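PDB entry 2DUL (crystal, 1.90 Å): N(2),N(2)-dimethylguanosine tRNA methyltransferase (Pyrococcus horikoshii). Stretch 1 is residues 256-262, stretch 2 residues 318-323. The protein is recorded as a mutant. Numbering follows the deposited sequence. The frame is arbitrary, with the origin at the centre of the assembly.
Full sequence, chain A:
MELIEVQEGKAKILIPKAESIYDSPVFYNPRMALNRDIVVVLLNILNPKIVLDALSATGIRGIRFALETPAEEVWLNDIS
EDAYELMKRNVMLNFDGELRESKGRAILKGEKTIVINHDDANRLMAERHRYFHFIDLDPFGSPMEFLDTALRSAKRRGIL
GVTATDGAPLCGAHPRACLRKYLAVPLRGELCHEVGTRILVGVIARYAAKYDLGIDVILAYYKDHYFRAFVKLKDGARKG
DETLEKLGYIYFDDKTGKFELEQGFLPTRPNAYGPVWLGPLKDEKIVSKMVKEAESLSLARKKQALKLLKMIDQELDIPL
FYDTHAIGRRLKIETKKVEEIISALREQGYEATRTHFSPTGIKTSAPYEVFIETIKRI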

# COMPACT_ATOMS: atom_id res chain seq x y z
N THR A 256 -7.88 -28.15 6.59
CA THR A 256 -9.23 -27.61 6.56
C THR A 256 -9.40 -26.19 6.02
O THR A 256 -10.48 -25.83 5.56
CB THR A 256 -9.84 -27.63 7.97
OG1 THR A 256 -9.13 -26.70 8.81
CG2 THR A 256 -9.75 -29.02 8.58
N GLY A 257 -8.35 -25.38 6.07
CA GLY A 257 -8.46 -24.02 5.59
C GLY A 257 -8.98 -23.11 6.68
O GLY A 257 -9.20 -21.92 6.47
N LYS A 258 -9.20 -23.66 7.87
CA LYS A 258 -9.68 -22.87 8.99
C LYS A 258 -8.52 -22.08 9.60
O LYS A 258 -7.41 -22.60 9.73
CB LYS A 258 -10.29 -23.76 10.07
CG LYS A 258 -10.80 -22.99 11.28
CD LYS A 258 -11.45 -23.90 12.31
CE LYS A 258 -11.95 -23.12 13.51
NZ LYS A 258 -10.85 -22.36 14.15
N PHE A 259 -8.78 -20.82 9.95
CA PHE A 259 -7.75 -19.99 10.55
C PHE A 259 -8.17 -19.56 11.95
O PHE A 259 -9.35 -19.59 12.29
CB PHE A 259 -7.48 -18.74 9.67
CG PHE A 259 -8.65 -17.80 9.55
CD1 PHE A 259 -9.02 -16.96 10.60
CD2 PHE A 259 -9.38 -17.73 8.36
CE1 PHE A 259 -10.09 -16.07 10.47
CE2 PHE A 259 -10.45 -16.85 8.22
CZ PHE A 259 -10.81 -16.02 9.28
N GLU A 260 -7.18 -19.20 12.76
CA GLU A 260 -7.43 -18.75 14.13
C GLU A 260 -6.61 -17.47 14.28
O GLU A 260 -5.55 -17.33 13.67
CB GLU A 260 -6.93 -19.77 15.15
CG GLU A 260 -7.35 -21.21 14.88
CD GLU A 260 -6.78 -22.18 15.89
OE1 GLU A 260 -5.72 -21.88 16.48
OE2 GLU A 260 -7.38 -23.26 16.08
N LEU A 261 -7.10 -16.54 15.10
CA LEU A 261 -6.39 -15.30 15.31
C LEU A 261 -5.95 -15.17 16.76
O LEU A 261 -6.67 -15.57 17.67
CB LEU A 261 -7.28 -14.10 14.96
CG LEU A 261 -7.99 -14.11 13.60
CD1 LEU A 261 -8.92 -12.91 13.52
CD2 LEU A 261 -6.95 -14.07 12.48
N GLU A 262 -4.76 -14.61 16.97
CA GLU A 262 -4.29 -14.40 18.33
C GLU A 262 -3.70 -13.00 18.42
O GLU A 262 -2.67 -12.71 17.82
CB GLU A 262 -3.24 -15.43 18.75
CG GLU A 262 -2.65 -15.12 20.12
CD GLU A 262 -1.78 -16.23 20.66
OE1 GLU A 262 -0.99 -16.81 19.89
OE2 GLU A 262 -1.86 -16.50 21.88
N ILE A 318 -12.36 -7.13 7.69
CA ILE A 318 -12.25 -8.08 8.78
C ILE A 318 -11.01 -8.93 8.48
O ILE A 318 -10.64 -9.09 7.32
CB ILE A 318 -13.52 -8.96 8.84
CG1 ILE A 318 -13.46 -9.91 10.04
CG2 ILE A 318 -13.67 -9.73 7.54
CD1 ILE A 318 -14.78 -10.61 10.32
N PRO A 319 -10.35 -9.46 9.52
CA PRO A 319 -9.15 -10.26 9.26
C PRO A 319 -9.39 -11.56 8.48
O PRO A 319 -10.17 -12.42 8.88
CB PRO A 319 -8.59 -10.52 10.66
CG PRO A 319 -9.03 -9.31 11.43
CD PRO A 319 -10.46 -9.14 10.96
N LEU A 320 -8.68 -11.68 7.36
CA LEU A 320 -8.73 -12.85 6.50
C LEU A 320 -10.06 -13.18 5.82
O LEU A 320 -11.00 -12.37 5.82
CB LEU A 320 -8.21 -14.07 7.30
CG LEU A 320 -6.87 -13.79 7.99
CD1 LEU A 320 -6.37 -15.05 8.70
CD2 LEU A 320 -5.84 -13.31 6.96
N PHE A 321 -10.13 -14.36 5.22
CA PHE A 321 -11.33 -14.78 4.50
C PHE A 321 -11.28 -16.26 4.20
O PHE A 321 -10.29 -16.93 4.53
CB PHE A 321 -11.43 -13.99 3.18
CG PHE A 321 -10.24 -14.17 2.27
CD1 PHE A 321 -10.23 -15.18 1.31
CD2 PHE A 321 -9.13 -13.33 2.38
CE1 PHE A 321 -9.12 -15.34 0.46
CE2 PHE A 321 -8.02 -13.48 1.54
CZ PHE A 321 -8.02 -14.49 0.57
N TYR A 322 -12.34 -16.78 3.60
CA TYR A 322 -12.40 -18.19 3.25
C TYR A 322 -12.41 -18.31 1.74
O TYR A 322 -13.25 -17.72 1.07
CB TYR A 322 -13.66 -18.83 3.85
CG TYR A 322 -13.71 -18.77 5.36
CD1 TYR A 322 -12.70 -19.34 6.14
CD2 TYR A 322 -14.75 -18.11 6.02
CE1 TYR A 322 -12.72 -19.25 7.53
CE2 TYR A 322 -14.78 -18.02 7.42
CZ TYR A 322 -13.76 -18.59 8.16
OH TYR A 322 -13.77 -18.48 9.54
N ASP A 323 -11.46 -19.07 1.20
CA ASP A 323 -11.37 -19.27 -0.24
C ASP A 323 -12.15 -20.53 -0.59
O ASP A 323 -11.73 -21.64 -0.28
CB ASP A 323 -9.90 -19.41 -0.65
CG ASP A 323 -9.71 -19.39 -2.16
OD1 ASP A 323 -10.13 -20.36 -2.83
OD2 ASP A 323 -9.16 -18.39 -2.66
O HOH W 1 -9.06 -19.74 5.09
O HOH W 2 -11.86 -19.49 10.90

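The two stretches lie side by side in roughly opposite directions, their end-to-end vectors 166° apart, so that the beginning of stretch 2 faces L261 and its end faces G257. The CA atoms stay well separated, at 8.3 Å for L261 CA to P319 CA, 8.3 Å for F259 CA to L320 CA and 7.4 Å for G257 CA to Y322 CA. No direct hydrogen bond joins the two backbones across this gap; side chains fill it, and two waters bridge it. On stretch 1 the alternation of an extended chain sends F259 and L261 toward stretch 2, while K258 and E260 point away.

I318 makes no contact, and the interface opens with P319. Its ring points toward stretch 1 and meets the side chain of L261, with P319 CB 3.7 Å from L261 CD1, a plain apolar contact at an exposed margin. The carbonyl of the same residue approaches the far end of the phenylalanine, P319 O lying 3.7 Å from F259 CZ.

L320 adopts a positive phi of 65° and directs its side chain toward stretch 1, where it covers one face of the F259 ring. L320 CB stands 3.9 Å from the ring centroid and only 18° off the ring normal, the geometry of a CH-pi contact in which an aliphatic carbon rests on the pi cloud. Farther along the side chain, L320 CD1 reaches F259 CG at 3.7 Å and also L261 CD2 at 3.9 Å, so this one methyl touches both inward-pointing residues of the strand and ties their apolar surfaces together.

At F321 the side chain turns away, and the residue contributes through its backbone. F321 O sits at the edge of the F259 ring, near its plane and 3.7 Å from F259 CE2, where the slightly positive ring hydrogens are a favourable neighbour for a carbonyl oxygen. The same F321 O accepts a hydrogen bond from water 1 at 3.1 Å, and that water also donates to G257 O at 2.6 Å. Two carbonyls that could not bond to each other are thus linked by a shared donor. F321 N, by contrast, is buried by the contact without a partner in the model.

The CA-to-CB bond of Y322 points sideways, but the end of its side chain comes nearer to stretch 1. Its ring and that of F259 are nearly parallel, with planes at 20°, yet slid apart: the centroids are 5.1 Å from one another and the rings barely overlap. The contact is nevertheless tight, with Y322 CE1 3.4 Å from F259 CE2. Beyond the ring, Y322 OH hydrogen-bonds to water 2 at 2.6 Å, and this water donates to F259 O at 2.9 Å, connecting the phenol to the strand backbone. D323 lies beyond the contact and instead caps the helix that follows. F259 therefore anchors the packing, touching each residue from P319 to Y322.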